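Local atomic coordinates of 2-keto acid:ferredoxin oxidoreductase subunit alpha (Pyrococcus furiosus, PDB entry 4WBX), a protein that probably catalyses the ferredoxin-dependent, coenzyme A-requiring oxidative decarboxylation of 2-oxoglutarate to succinyl-CoA as the alpha chain of a four-subunit enzyme. Residues Ile118-Arg123 with Gln136-Gln141. Sequence-based numbering, arbitrary orientation.
Sequences IVDVQR and QGDIMQ
The carboxylates of Asp120 and Asp138 meet edge-on, their planes only 13° apart, with Asp120 OD2 2.8 Å from Asp138 OD2 and 3.2 Å from Asp138 CB. Over one face of the Asp138 carboxylate, set off to the side, passes the chain of Gln122, its CG 3.8 Å from Asp138 OD2. With CG of Asp120 anti to the backbone N (chi1 176°), beside the carbonyl carbon, the acid leans toward the C-terminal end of the strand and the Asp138 carboxylate. The other oxygen of Asp138, OD1, is hydrogen-bonded to His147 of the second subunit; although Asp138 sits at the N-cap of helix 139-144, its side chain makes no capping bond.

A hydrogen bond between the segments runs from Asp138 N to Gln122 OE1 at 2.8 Å, bent modestly to 156° and landing on a lone pair in the carbonyl plane. The same OE1 lies 3.1 Å from Gln136 C, against the loop that leads into helix 139-144. With OE1 held by Asp138 N and NE2 by Thr185 O on the neighbouring strand, the amide is gripped at both ends, and its rotation is set. With an alanine in place of Gln122, Asp138 N and Thr185 O would probably each lose this partner, and a gap is likely to open between strand and loop.

In that loop, Gln136 OE1 bonds to Met351 N, just after strand 345-350, and Gln136 NE2 to Thr299 O. The contact is a strand-to-helix connection in the alpha/beta fold of thiamine diphosphate-binding domains: beyond the C-terminal end of parallel strand 116-122, the chain returns to start helix 139-144 beside it.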
loop_
_atom_site.group_PDB
_atom_site.type_symbol
_atom_site.label_atom_id
_atom_site.label_comp_id
_atom_site.label_asym_id
_atom_site.label_seq_id
_atom_site.Cartn_x
_atom_site.Cartn_y
_atom_site.Cartn_z
ATOM N N ILE A 118 -4.305 -18.217 5.659
ATOM C CA ILE A 118 -4.017 -16.985 6.372
ATOM C C ILE A 118 -4.282 -17.169 7.862
ATOM O O ILE A 118 -5.333 -17.692 8.243
ATOM C CB ILE A 118 -4.876 -15.827 5.845
ATOM C CG1 ILE A 118 -4.516 -15.545 4.397
ATOM C CG2 ILE A 118 -4.693 -14.555 6.695
ATOM C CD1 ILE A 118 -5.685 -15.322 3.543
ATOM N N VAL A 119 -3.335 -16.765 8.708
ATOM C CA VAL A 119 -3.569 -16.783 10.125
ATOM C C VAL A 119 -3.795 -15.371 10.631
ATOM O O VAL A 119 -2.916 -14.517 10.533
ATOM C CB VAL A 119 -2.400 -17.418 10.889
ATOM C CG1 VAL A 119 -2.643 -17.339 12.389
ATOM C CG2 VAL A 119 -2.229 -18.843 10.475
ATOM N N ASP A 120 -4.977 -15.114 11.174
ATOM C CA ASP A 120 -5.225 -13.838 11.843
ATOM C C ASP A 120 -5.148 -14.072 13.349
ATOM O O ASP A 120 -6.011 -14.712 13.943
ATOM C CB ASP A 120 -6.586 -13.246 11.449
ATOM C CG ASP A 120 -6.913 -11.963 12.217
ATOM O OD1 ASP A 120 -5.983 -11.264 12.640
ATOM O OD2 ASP A 120 -8.106 -11.647 12.403
ATOM N N VAL A 121 -4.090 -13.572 13.960
ATOM C CA VAL A 121 -3.924 -13.732 15.382
ATOM C C VAL A 121 -4.527 -12.536 16.098
ATOM O O VAL A 121 -3.908 -11.474 16.168
ATOM C CB VAL A 121 -2.458 -13.867 15.764
ATOM C CG1 VAL A 121 -2.373 -14.330 17.196
ATOM C CG2 VAL A 121 -1.763 -14.855 14.857
ATOM N N GLN A 122 -5.730 -12.714 16.634
ATOM C CA GLN A 122 -6.487 -11.613 17.231
ATOM C C GLN A 122 -5.838 -11.030 18.489
ATOM O O GLN A 122 -5.104 -11.720 19.191
ATOM C CB GLN A 122 -7.897 -12.084 17.545
ATOM C CG GLN A 122 -8.860 -11.844 16.420
ATOM C CD GLN A 122 -10.117 -12.690 16.515
ATOM O OE1 GLN A 122 -11.229 -12.173 16.394
ATOM N NE2 GLN A 122 -9.946 -14.005 16.700
ATOM N N ARG A 123 -6.131 -9.766 18.788
ATOM C CA ARG A 123 -5.356 -9.046 19.797
ATOM C C ARG A 123 -6.115 -7.843 20.373
ATOM O O ARG A 123 -7.093 -7.375 19.796
ATOM C CB ARG A 123 -4.021 -8.592 19.181
ATOM C CG ARG A 123 -3.151 -7.697 20.058
ATOM C CD ARG A 123 -2.383 -6.637 19.254
ATOM N NE ARG A 123 -3.097 -6.209 18.053
ATOM C CZ ARG A 123 -2.510 -5.682 16.985
ATOM N NH1 ARG A 123 -1.196 -5.516 16.943
ATOM N NH2 ARG A 123 -3.245 -5.327 15.960
ATOM N N GLN A 136 -11.448 -10.902 20.541
ATOM C CA GLN A 136 -12.174 -11.686 19.552
ATOM C C GLN A 136 -12.966 -10.800 18.580
ATOM O O GLN A 136 -14.047 -11.190 18.112
ATOM C CB GLN A 136 -13.121 -12.674 20.233
ATOM C CG GLN A 136 -12.461 -13.940 20.764
ATOM C CD GLN A 136 -13.478 -15.022 21.166
ATOM O OE1 GLN A 136 -14.641 -14.731 21.480
ATOM N NE2 GLN A 136 -13.039 -16.277 21.132
ATOM N N GLY A 137 -12.411 -9.630 18.268
ATOM C CA GLY A 137 -13.075 -8.664 17.414
ATOM C C GLY A 137 -12.816 -8.676 15.902
ATOM O O GLY A 137 -13.031 -7.643 15.254
ATOM N N ASP A 138 -12.364 -9.805 15.345
ATOM C CA ASP A 138 -12.230 -9.952 13.899
ATOM C C ASP A 138 -13.063 -11.110 13.391
ATOM O O ASP A 138 -12.754 -11.660 12.328
ATOM C CB ASP A 138 -10.772 -10.191 13.454
ATOM C CG ASP A 138 -9.832 -9.039 13.801
ATOM O OD1 ASP A 138 -10.302 -7.944 14.194
ATOM O OD2 ASP A 138 -8.604 -9.225 13.648
ATOM N N ILE A 139 -14.106 -11.499 14.117
ATOM C CA ILE A 139 -14.940 -12.598 13.630
ATOM C C ILE A 139 -15.726 -12.204 12.375
ATOM O O ILE A 139 -15.738 -12.937 11.378
ATOM C CB ILE A 139 -15.942 -13.099 14.683
ATOM C CG1 ILE A 139 -15.206 -13.500 15.966
ATOM C CG2 ILE A 139 -16.768 -14.264 14.105
ATOM C CD1 ILE A 139 -16.101 -13.530 17.182
ATOM N N MET A 140 -16.379 -11.047 12.419
ATOM C CA MET A 140 -17.136 -10.595 11.260
ATOM C C MET A 140 -16.211 -10.212 10.095
ATOM O O MET A 140 -16.472 -10.563 8.933
ATOM C CB MET A 140 -18.046 -9.419 11.634
ATOM C CG MET A 140 -19.205 -9.809 12.581
ATOM S SD MET A 140 -20.167 -11.222 11.972
ATOM C CE MET A 140 -21.631 -10.398 11.385
ATOM N N GLN A 141 -15.124 -9.513 10.398
ATOM C CA GLN A 141 -14.225 -9.095 9.338
ATOM C C GLN A 141 -13.644 -10.312 8.648
ATOM O O GLN A 141 -13.389 -10.287 7.451
ATOM C CB GLN A 141 -13.113 -8.201 9.874
ATOM C CG GLN A 141 -12.130 -7.744 8.814
ATOM C CD GLN A 141 -10.963 -6.955 9.391
ATOM O OE1 GLN A 141 -10.607 -5.880 8.887
ATOM N NE2 GLN A 141 -10.349 -7.496 10.439
#